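PDB 2V84: Spermidine/putrescine ABC transporter, periplasmic binding protein from Treponema pallidum, which probably serves as a polyamine receptor, binding spermidine or putrescine as the lipoprotein component of an ABC transport system. Local coordinates for residues Asp82-Met87 with His91-Ile96; Tyr74-Pro79 with Ala274-Phe279. One frame throughout, in Å; residues are numbered along the deposited sequence.

Both contacts lie on the same side of the chain's centre, with their own centres about 14 Å apart, and the chain passes through them in the order 74-79, 82-87, 91-96, 274-279. Interaction 1 is local: the chain leaves helix 81-89 and the segment with strand 93-94 folds back against its last turns. Interaction 2 spans nearly 200 residues and brings helix 269-279 against strand 76-77, a strand of the parallel sheet 51-57, 26-32, 76-77. Strand 76-77 leads through a short link into helix 81-89, and the two contacts touch where Met87 SD comes 4.0 Å from Pro79 CG. Chain that returns late in the sequence thus packs against the same lobe that the early strands build.

Interaction 1: residues Asp82-Met87 with His91-Ile96; sequences DFVSIM and HLLEKI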
# COMPACT_ATOMS: atom_id res chain seq x y z
N ASP A 82 6.94 7.16 0.17
CA ASP A 82 8.04 7.51 1.06
C ASP A 82 9.37 6.94 0.56
O ASP A 82 10.40 7.63 0.61
CB ASP A 82 7.75 7.13 2.53
CG ASP A 82 7.26 5.71 2.70
OD1 ASP A 82 6.58 5.19 1.80
OD2 ASP A 82 7.54 5.11 3.77
N PHE A 83 9.36 5.72 0.04
CA PHE A 83 10.58 5.13 -0.52
C PHE A 83 10.97 5.70 -1.88
O PHE A 83 12.15 5.68 -2.23
CB PHE A 83 10.50 3.61 -0.58
CG PHE A 83 10.82 2.96 0.73
CD1 PHE A 83 9.84 2.85 1.71
CD2 PHE A 83 12.11 2.50 0.99
CE1 PHE A 83 10.15 2.28 2.94
CE2 PHE A 83 12.41 1.91 2.23
CZ PHE A 83 11.42 1.81 3.19
N VAL A 84 10.03 6.25 -2.64
CA VAL A 84 10.48 6.98 -3.86
C VAL A 84 11.30 8.22 -3.48
O VAL A 84 12.39 8.49 -4.07
CB VAL A 84 9.32 7.32 -4.82
CG1 VAL A 84 9.83 8.19 -5.99
CG2 VAL A 84 8.70 6.04 -5.37
N SER A 85 10.81 8.96 -2.49
CA SER A 85 11.48 10.18 -2.03
C SER A 85 12.85 9.89 -1.41
O SER A 85 13.85 10.54 -1.75
CB SER A 85 10.56 10.95 -1.08
OG SER A 85 11.23 12.04 -0.45
N ILE A 86 12.91 8.89 -0.52
CA ILE A 86 14.19 8.41 0.05
C ILE A 86 15.19 8.04 -1.04
O ILE A 86 16.36 8.46 -0.99
CB ILE A 86 13.98 7.14 0.97
CG1 ILE A 86 13.25 7.52 2.27
CG2 ILE A 86 15.30 6.46 1.28
CD1 ILE A 86 12.52 6.35 2.97
N MET A 87 14.72 7.27 -2.03
CA MET A 87 15.62 6.75 -3.08
C MET A 87 16.06 7.80 -4.09
O MET A 87 17.15 7.70 -4.65
CB MET A 87 14.99 5.57 -3.81
CG MET A 87 14.82 4.35 -2.91
SD MET A 87 13.66 3.22 -3.68
CE MET A 87 14.83 2.03 -4.28
N HIS A 91 19.92 8.98 -4.70
CA HIS A 91 20.28 8.86 -6.13
C HIS A 91 20.26 7.43 -6.64
O HIS A 91 21.15 7.03 -7.39
CB HIS A 91 21.65 9.50 -6.39
CG HIS A 91 21.75 10.90 -5.87
ND1 HIS A 91 21.15 11.97 -6.51
CD2 HIS A 91 22.39 11.40 -4.79
CE1 HIS A 91 21.43 13.07 -5.84
NE2 HIS A 91 22.17 12.76 -4.79
N LEU A 92 19.23 6.68 -6.25
CA LEU A 92 19.14 5.26 -6.57
C LEU A 92 18.31 4.93 -7.81
O LEU A 92 18.27 3.76 -8.22
CB LEU A 92 18.59 4.49 -5.37
CG LEU A 92 19.58 3.77 -4.46
CD1 LEU A 92 20.90 4.50 -4.31
CD2 LEU A 92 18.92 3.53 -3.12
N LEU A 93 17.70 5.96 -8.40
CA LEU A 93 16.70 5.80 -9.45
C LEU A 93 17.09 6.54 -10.71
O LEU A 93 17.78 7.57 -10.65
CB LEU A 93 15.33 6.30 -8.96
CG LEU A 93 14.77 5.61 -7.70
CD1 LEU A 93 13.41 6.17 -7.34
CD2 LEU A 93 14.71 4.09 -7.91
N GLU A 94 16.66 6.02 -11.86
CA GLU A 94 16.98 6.65 -13.15
C GLU A 94 15.81 7.46 -13.64
O GLU A 94 14.67 7.10 -13.34
CB GLU A 94 17.32 5.61 -14.21
CG GLU A 94 18.55 4.82 -13.84
CD GLU A 94 19.13 4.03 -14.98
OE1 GLU A 94 18.46 3.89 -16.02
OE2 GLU A 94 20.27 3.54 -14.84
N LYS A 95 16.10 8.56 -14.34
CA LYS A 95 15.04 9.35 -14.98
C LYS A 95 14.26 8.48 -15.96
O LYS A 95 14.83 7.64 -16.65
CB LYS A 95 15.62 10.60 -15.68
CG LYS A 95 16.15 11.65 -14.69
CD LYS A 95 16.55 12.96 -15.38
CE LYS A 95 17.08 13.98 -14.35
NZ LYS A 95 17.46 15.25 -15.03
N ILE A 96 12.95 8.70 -16.00
CA ILE A 96 12.06 7.98 -16.89
C ILE A 96 11.77 8.85 -18.11
O ILE A 96 11.63 10.07 -17.99
CB ILE A 96 10.74 7.61 -16.13
CG1 ILE A 96 11.09 6.61 -15.01
CG2 ILE A 96 9.71 7.03 -17.09
CD1 ILE A 96 9.92 6.17 -14.12
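Met87, in the last turn of helix 81-89, has Leu93 and Leu92 packed against it just after the chain has turned. Its CB sits 3.9 Å from both CG and CD1 of Leu93, so the first carbon of the methionine rests against the branch point and one methyl of the leucine. Farther out, the Met87 chain bends at chi3 (104°), which swings CE round to 4.2 Å from the other leucine methyl, CD2. The two side chains cross at about a right angle, and the methionine touches the leucine at two places, with CB at CG and CD1 and with CE at CD2.

Leu92 comes in by its base: its CB lies 4.1 Å from Met87 CB, while its CD2 reaches Met87 CG. Between the backbones, Leu92 N donates to Met87 O at 2.8 Å with a nearly straight N-H...O angle of 173°. This bond belongs to a Schellman motif that ends the helix; His91 takes the positive phi (61°) that lets the chain leave the helical path, and the next two residues drop their leucine side chains back onto the last turns. Val84, one turn earlier, extends the apolar patch, its CG1 lying 4.3 Å from Leu93 CD1.

Helix 60-67 adds to the same packing through Met63, which touches Met87, and Phe64, which touches Leu92. Strand 93-94, which begins at Leu93, pairs antiparallel with strand 262-263, Leu92 already bonds through its backbone to Lys264, and Glu94 forms a salt bridge to Arg269 at the start of helix 269-279.

Interaction 2: residues Tyr74-Pro79 with Ala274-Phe279; sequences YDLVVP and AFINFF
With CG anti to its carbonyl carbon (chi1 -81°) and chi2 extended at 175°, Leu76 sends its two methyls out from strand 76-77 to neighbouring residues of helix 269-279. Phe275 has CG anti to its own backbone N (chi1 -173°), which brings the CD2 side of the phenylalanine to the leucine. CD1 of Leu76 lies 3.8 Å from Phe275 CD2 and also reaches Phe275 CB, approaching the ring at a slant. The other methyl, CD2, meets the end of Ile276, 3.7 Å from its CD1 and 3.9 Å from its CG1. The leucine fork therefore divides between an aromatic and an aliphatic neighbour.

Phe260, on strand 254-260, touches all three side chains, and the Phe275 ring meets Phe44 edge-to-face. Here the helix packs beside a strand of the parallel sheet, as in the layered alpha/beta lobes of periplasmic binding proteins. Since the three touching residues are buried and meet only through carbon atoms, the join between strand and helix rests on dispersion and the exclusion of water rather than on directed polar bonds.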
# COMPACT_ATOMS: atom_id res chain seq x y z
N TYR A 74 17.96 -5.12 -11.63
CA TYR A 74 16.55 -4.96 -12.03
C TYR A 74 16.25 -3.78 -12.96
O TYR A 74 16.93 -2.75 -12.93
CB TYR A 74 15.62 -4.92 -10.82
CG TYR A 74 15.72 -6.17 -9.99
CD1 TYR A 74 15.00 -7.32 -10.34
CD2 TYR A 74 16.53 -6.22 -8.87
CE1 TYR A 74 15.11 -8.49 -9.57
CE2 TYR A 74 16.64 -7.37 -8.10
CZ TYR A 74 15.93 -8.50 -8.46
OH TYR A 74 16.04 -9.63 -7.68
N ASP A 75 15.22 -3.96 -13.78
CA ASP A 75 14.78 -2.94 -14.71
C ASP A 75 13.62 -2.16 -14.15
O ASP A 75 13.46 -1.00 -14.48
CB ASP A 75 14.40 -3.57 -16.04
CG ASP A 75 15.57 -4.28 -16.68
OD1 ASP A 75 16.63 -3.65 -16.79
OD2 ASP A 75 15.42 -5.46 -17.06
N LEU A 76 12.82 -2.80 -13.31
CA LEU A 76 11.66 -2.14 -12.68
C LEU A 76 11.60 -2.55 -11.23
O LEU A 76 11.94 -3.68 -10.89
CB LEU A 76 10.35 -2.55 -13.36
CG LEU A 76 10.02 -1.81 -14.65
CD1 LEU A 76 8.77 -2.41 -15.27
CD2 LEU A 76 9.86 -0.28 -14.41
N VAL A 77 11.18 -1.62 -10.37
CA VAL A 77 10.93 -1.90 -8.95
C VAL A 77 9.68 -1.11 -8.59
O VAL A 77 9.30 -0.22 -9.34
CB VAL A 77 12.15 -1.48 -8.08
CG1 VAL A 77 12.33 0.06 -8.11
CG2 VAL A 77 12.00 -1.98 -6.67
N VAL A 78 9.01 -1.45 -7.49
CA VAL A 78 7.72 -0.81 -7.18
C VAL A 78 7.69 -0.30 -5.71
O VAL A 78 7.09 -0.94 -4.83
CB VAL A 78 6.54 -1.77 -7.51
CG1 VAL A 78 5.17 -1.13 -7.18
CG2 VAL A 78 6.58 -2.23 -8.98
N PRO A 79 8.35 0.85 -5.43
CA PRO A 79 8.37 1.42 -4.08
C PRO A 79 7.16 2.26 -3.75
O PRO A 79 6.42 2.67 -4.66
CB PRO A 79 9.66 2.30 -4.10
CG PRO A 79 10.30 2.01 -5.39
CD PRO A 79 9.22 1.63 -6.32
N ALA A 274 8.22 -0.11 -21.62
CA ALA A 274 7.19 -0.80 -22.38
C ALA A 274 6.25 -1.51 -21.44
O ALA A 274 5.04 -1.61 -21.70
CB ALA A 274 7.82 -1.78 -23.38
N PHE A 275 6.79 -2.01 -20.35
CA PHE A 275 5.95 -2.67 -19.38
C PHE A 275 5.07 -1.71 -18.60
O PHE A 275 3.89 -1.98 -18.41
CB PHE A 275 6.75 -3.57 -18.44
CG PHE A 275 5.87 -4.39 -17.54
CD1 PHE A 275 5.37 -5.62 -17.97
CD2 PHE A 275 5.48 -3.90 -16.29
CE1 PHE A 275 4.53 -6.37 -17.15
CE2 PHE A 275 4.64 -4.64 -15.46
CZ PHE A 275 4.16 -5.88 -15.89
N ILE A 276 5.61 -0.55 -18.20
CA ILE A 276 4.79 0.46 -17.53
C ILE A 276 3.67 0.91 -18.47
O ILE A 276 2.51 1.06 -18.06
CB ILE A 276 5.66 1.71 -17.12
CG1 ILE A 276 6.80 1.27 -16.17
CG2 ILE A 276 4.79 2.81 -16.49
CD1 ILE A 276 7.84 2.38 -15.90
N ASN A 277 4.04 1.15 -19.73
CA ASN A 277 3.07 1.51 -20.76
C ASN A 277 1.99 0.42 -20.93
O ASN A 277 0.82 0.74 -21.04
CB ASN A 277 3.78 1.82 -22.08
CG ASN A 277 2.90 2.58 -23.04
OD1 ASN A 277 2.37 3.63 -22.70
ND2 ASN A 277 2.73 2.05 -24.25
N PHE A 278 2.40 -0.85 -20.93
CA PHE A 278 1.49 -2.00 -21.06
C PHE A 278 0.53 -2.07 -19.85
O PHE A 278 -0.68 -2.24 -20.00
CB PHE A 278 2.33 -3.28 -21.18
CG PHE A 278 1.55 -4.56 -21.11
CD1 PHE A 278 1.30 -5.19 -19.88
CD2 PHE A 278 1.13 -5.20 -22.28
CE1 PHE A 278 0.59 -6.41 -19.82
CE2 PHE A 278 0.42 -6.43 -22.22
CZ PHE A 278 0.16 -7.02 -21.00
N PHE A 279 1.09 -1.92 -18.66
CA PHE A 279 0.32 -2.05 -17.42
C PHE A 279 -0.77 -0.98 -17.33
O PHE A 279 -1.87 -1.22 -16.81
CB PHE A 279 1.30 -1.94 -16.25
CG PHE A 279 0.74 -2.36 -14.94
CD1 PHE A 279 0.66 -3.72 -14.59
CD2 PHE A 279 0.32 -1.40 -14.02
CE1 PHE A 279 0.14 -4.10 -13.34
CE2 PHE A 279 -0.18 -1.77 -12.77
CZ PHE A 279 -0.28 -3.13 -12.44